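Local coordinates for protein muconate lactonizing enzyme (Corynebacterium glutamicum, PDB 3I4K) that belongs to the enolase superfamily, pairing an N-terminal alpha+beta capping domain with a TIM-type barrel that carries a magnesium ion, at residues V41-E44 with N45-G49; A78-L81 with I82-V86. All coordinates share one frame; numbering follows the deposited sequence.

Both contacts are local and lie in the N-terminal domain, their centres about 11 Å apart. Interaction 1 closes the hairpin between strands 30-43 and 48-53, and interaction 2 ends helix 66-81, the helix that follows that hairpin. They meet in apolar packing: Leu43 CD2 is 3.8 Å from Val86 CB, and Val41 CG2 is 4.2 Å from Leu81 CD2. These four residues are buried, whereas the turns, with Glu44 and Gly46 in one and Ile82 and Gly83 in the other, are exposed. Interaction 1 relies on paired strand hydrogen bonds, while interaction 2 has one weak turn bond and an arginine chain lying along the helix end.

Interaction 1. Residues V41-E44 with N45-G49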
loop_
_atom_site.group_PDB
_atom_site.type_symbol
_atom_site.label_atom_id
_atom_site.label_comp_id
_atom_site.label_asym_id
_atom_site.label_seq_id
_atom_site.Cartn_x
_atom_site.Cartn_y
_atom_site.Cartn_z
ATOM N N VAL A 41 11.583 -15.863 -13.880
ATOM C CA VAL A 41 12.642 -14.874 -13.864
ATOM C C VAL A 41 13.902 -15.585 -13.370
ATOM O O VAL A 41 13.938 -16.130 -12.262
ATOM C CB VAL A 41 12.279 -13.682 -12.945
ATOM C CG1 VAL A 41 13.476 -12.753 -12.773
ATOM C CG2 VAL A 41 11.128 -12.902 -13.568
ATOM N N HIS A 42 14.923 -15.588 -14.224
ATOM C CA HIS A 42 16.193 -16.248 -13.945
ATOM C C HIS A 42 17.249 -15.247 -13.503
ATOM O O HIS A 42 17.619 -14.340 -14.251
ATOM C CB HIS A 42 16.657 -16.980 -15.204
ATOM C CG HIS A 42 15.642 -17.935 -15.748
ATOM N ND1 HIS A 42 15.470 -19.207 -15.245
ATOM C CD2 HIS A 42 14.711 -17.787 -16.720
ATOM C CE1 HIS A 42 14.478 -19.801 -15.884
ATOM N NE2 HIS A 42 13.999 -18.961 -16.783
ATOM N N LEU A 43 17.729 -15.426 -12.278
ATOM C CA LEU A 43 18.728 -14.535 -11.710
ATOM C C LEU A 43 20.155 -15.067 -11.824
ATOM O O LEU A 43 20.393 -16.275 -11.768
ATOM C CB LEU A 43 18.405 -14.258 -10.239
ATOM C CG LEU A 43 17.071 -13.584 -9.906
ATOM C CD1 LEU A 43 16.995 -13.338 -8.408
ATOM C CD2 LEU A 43 16.949 -12.271 -10.662
ATOM N N GLU A 44 21.093 -14.138 -11.980
ATOM C CA GLU A 44 22.513 -14.442 -12.099
ATOM C C GLU A 44 22.972 -15.514 -11.113
ATOM O O GLU A 44 23.762 -16.387 -11.465
ATOM C CB GLU A 44 23.322 -13.159 -11.882
ATOM C CG GLU A 44 24.821 -13.344 -11.931
ATOM C CD GLU A 44 25.262 -14.003 -13.212
ATOM O OE1 GLU A 44 24.897 -13.489 -14.291
ATOM O OE2 GLU A 44 25.970 -15.033 -13.141
ATOM N N ASN A 45 22.474 -15.444 -9.882
ATOM C CA ASN A 45 22.837 -16.402 -8.843
ATOM C C ASN A 45 22.156 -17.757 -9.009
ATOM O O ASN A 45 22.088 -18.542 -8.065
ATOM C CB ASN A 45 22.501 -15.828 -7.462
ATOM C CG ASN A 45 21.051 -15.388 -7.352
ATOM O OD1 ASN A 45 20.596 -14.960 -6.294
ATOM N ND2 ASN A 45 20.320 -15.491 -8.455
ATOM N N GLY A 46 21.638 -18.021 -10.204
ATOM C CA GLY A 46 20.989 -19.294 -10.465
ATOM C C GLY A 46 19.561 -19.480 -9.984
ATOM O O GLY A 46 18.887 -20.419 -10.415
ATOM N N VAL A 47 19.084 -18.614 -9.095
ATOM C CA VAL A 47 17.716 -18.748 -8.597
ATOM C C VAL A 47 16.688 -18.443 -9.686
ATOM O O VAL A 47 16.917 -17.592 -10.550
ATOM C CB VAL A 47 17.462 -17.821 -7.391
ATOM C CG1 VAL A 47 17.811 -16.405 -7.753
ATOM C CG2 VAL A 47 16.001 -17.902 -6.964
ATOM N N ILE A 48 15.564 -19.151 -9.642
ATOM C CA ILE A 48 14.487 -18.967 -10.616
ATOM C C ILE A 48 13.153 -18.671 -9.920
ATOM O O ILE A 48 12.674 -19.476 -9.115
ATOM C CB ILE A 48 14.315 -20.232 -11.492
ATOM C CG1 ILE A 48 15.648 -20.599 -12.149
ATOM C CG2 ILE A 48 13.267 -19.989 -12.570
ATOM C CD1 ILE A 48 15.576 -21.843 -13.020
ATOM N N GLY A 49 12.561 -17.517 -10.233
ATOM C CA GLY A 49 11.284 -17.137 -9.644
ATOM C C GLY A 49 10.138 -17.368 -10.614
ATOM O O GLY A 49 10.286 -17.140 -11.812
#
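Val41 and Gly49 form an antiparallel hydrogen-bonded pair, and the backbone bonds of this contact start from them. Val41 N donates a hydrogen bond to Gly49 O at 2.8 Å, and Gly49 N donates one back to Val41 O at 2.8 Å. Toward the turn, Leu43 N reaches Val47 O at 2.9 Å; this bond is nearly straight at the hydrogen (173°) and almost in line with the C=O. Gly46 N then bonds to Leu43 O at 2.7 Å, more bent and from above the carbonyl plane, closing a type I turn from Leu43 to Gly46. Val41 O also takes a CA-H...O contact from Ile48 CA, 3.3 Å away.

Side-chain packing differs on the two faces. His42 and Ile48, a non-hydrogen-bonded pair, share one face: Ile48 CD1 lies in the ring plane at the imidazole edge, 3.5 Å from His42 ND1, and CG2 packs near CE1. The NE2 of that ring makes a weak hydrogen bond to Glu12. Leu43 and Val47 run alongside each other, with Leu43 CD1 3.2 Å from Val47 CG1. A chi1 of 54° turns this CG1 toward the leucine, though the tight fit is doubtful in detail because the model is crowded there. Both side chains also touch helix 104-121.

Among the polar side chains, Asn45 sends its OD1 to a hydrogen bond with Ser121 of that helix, tying the turn to it. Gly46, with a phi of 80°, completes the reversal where a side chain would press on the preceding carbonyl. Leu43 thus faces both Gly46 and Val47 across the ladder, the pattern of a type I turn with a G1 beta bulge, here closing the second hairpin of the three-stranded antiparallel sheet in the enolase-type N-terminal domain.

Interaction 2. Residues A78-L81 with I82-V86; sequences APVL and IGRAV
Ala78 meets Ile82 through its carbonyl: Ala78 O has Ile82 CG1 at 3.8 Å, and it also accepts a hydrogen bond from Leu81 N at 2.8 Å, a three-residue step in the last, weakly bonded turn of helix 66-81. Further along, Val80 runs beside Arg84. Arg84 CD sits 3.4 Å from Val80 O, and Val80 CG1 lies at the edge of the guanidinium, near its plane, 4.1 Å from NH1. A bend at chi3 (67°) turns the guanidinium, whose NH1 and NH2 form salt bridges with Asp95 and Glu88. The chain here leaves the helix by a type II beta turn, Leu81 to Arg84, in the capping domain of the enolase fold, on its way to helix 89-99; Gly83, with phi 87°, occupies the third position of the turn. Leu81 supplies the turn's acceptor: Arg84 N makes a weak, bent hydrogen bond to Leu81 O at 3.1 Å (134°), and Arg84 CB rests against the same oxygen at 3.3 Å. The leucine side chain packs on Val110 and Met114 of helix 104-121.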
loop_
_atom_site.group_PDB
_atom_site.type_symbol
_atom_site.label_atom_id
_atom_site.label_comp_id
_atom_site.label_asym_id
_atom_site.label_seq_id
_atom_site.Cartn_x
_atom_site.Cartn_y
_atom_site.Cartn_z
ATOM N N ALA A 78 9.179 -8.272 -20.549
ATOM C CA ALA A 78 10.419 -8.962 -20.206
ATOM C C ALA A 78 11.692 -8.174 -20.508
ATOM O O ALA A 78 12.540 -7.985 -19.636
ATOM C CB ALA A 78 10.459 -10.298 -20.914
ATOM N N PRO A 79 11.836 -7.691 -21.747
ATOM C CA PRO A 79 13.031 -6.932 -22.116
ATOM C C PRO A 79 13.365 -5.754 -21.215
ATOM O O PRO A 79 14.465 -5.204 -21.293
ATOM C CB PRO A 79 12.738 -6.504 -23.555
ATOM C CG PRO A 79 11.243 -6.426 -23.587
ATOM C CD PRO A 79 10.854 -7.676 -22.842
ATOM N N VAL A 80 12.426 -5.358 -20.362
ATOM C CA VAL A 80 12.676 -4.233 -19.472
ATOM C C VAL A 80 13.458 -4.703 -18.251
ATOM O O VAL A 80 14.304 -3.978 -17.731
ATOM C CB VAL A 80 11.348 -3.558 -18.997
ATOM C CG1 VAL A 80 11.664 -2.386 -18.068
ATOM C CG2 VAL A 80 10.540 -3.060 -20.207
ATOM N N LEU A 81 13.179 -5.926 -17.814
ATOM C CA LEU A 81 13.837 -6.498 -16.642
ATOM C C LEU A 81 15.306 -6.873 -16.833
ATOM O O LEU A 81 16.134 -6.657 -15.945
ATOM C CB LEU A 81 13.095 -7.752 -16.183
ATOM C CG LEU A 81 11.690 -7.658 -15.595
ATOM C CD1 LEU A 81 10.740 -6.985 -16.568
ATOM C CD2 LEU A 81 11.229 -9.058 -15.271
ATOM N N ILE A 82 15.613 -7.451 -17.989
ATOM C CA ILE A 82 16.960 -7.916 -18.306
ATOM C C ILE A 82 18.086 -6.930 -18.029
ATOM O O ILE A 82 18.055 -5.781 -18.472
ATOM C CB ILE A 82 17.028 -8.380 -19.775
ATOM C CG1 ILE A 82 16.046 -9.534 -19.980
ATOM C CG2 ILE A 82 18.447 -8.826 -20.129
ATOM C CD1 ILE A 82 15.909 -9.975 -21.407
ATOM N N GLY A 83 19.081 -7.395 -17.281
ATOM C CA GLY A 83 20.219 -6.559 -16.953
ATOM C C GLY A 83 20.031 -5.704 -15.716
ATOM O O GLY A 83 20.866 -4.844 -15.429
ATOM N N ARG A 84 18.947 -5.936 -14.980
ATOM C CA ARG A 84 18.670 -5.165 -13.767
ATOM C C ARG A 84 18.526 -6.074 -12.559
ATOM O O ARG A 84 18.157 -7.236 -12.699
ATOM C CB ARG A 84 17.392 -4.340 -13.942
ATOM C CG ARG A 84 17.478 -3.324 -15.064
ATOM C CD ARG A 84 16.179 -2.563 -15.246
ATOM N NE ARG A 84 15.880 -1.694 -14.110
ATOM C CZ ARG A 84 14.836 -0.874 -14.063
ATOM N NH1 ARG A 84 13.995 -0.815 -15.092
ATOM N NH2 ARG A 84 14.631 -0.112 -12.996
ATOM N N ALA A 85 18.825 -5.544 -11.377
ATOM C CA ALA A 85 18.717 -6.323 -10.146
ATOM C C ALA A 85 17.242 -6.517 -9.798
ATOM O O ALA A 85 16.438 -5.601 -9.955
ATOM C CB ALA A 85 19.437 -5.607 -9.004
ATOM N N VAL A 86 16.891 -7.707 -9.325
ATOM C CA VAL A 86 15.512 -8.002 -8.965
ATOM C C VAL A 86 15.118 -7.151 -7.757
ATOM O O VAL A 86 13.933 -6.993 -7.453
ATOM C CB VAL A 86 15.329 -9.506 -8.632
ATOM C CG1 VAL A 86 15.912 -9.812 -7.273
ATOM C CG2 VAL A 86 13.852 -9.888 -8.682
#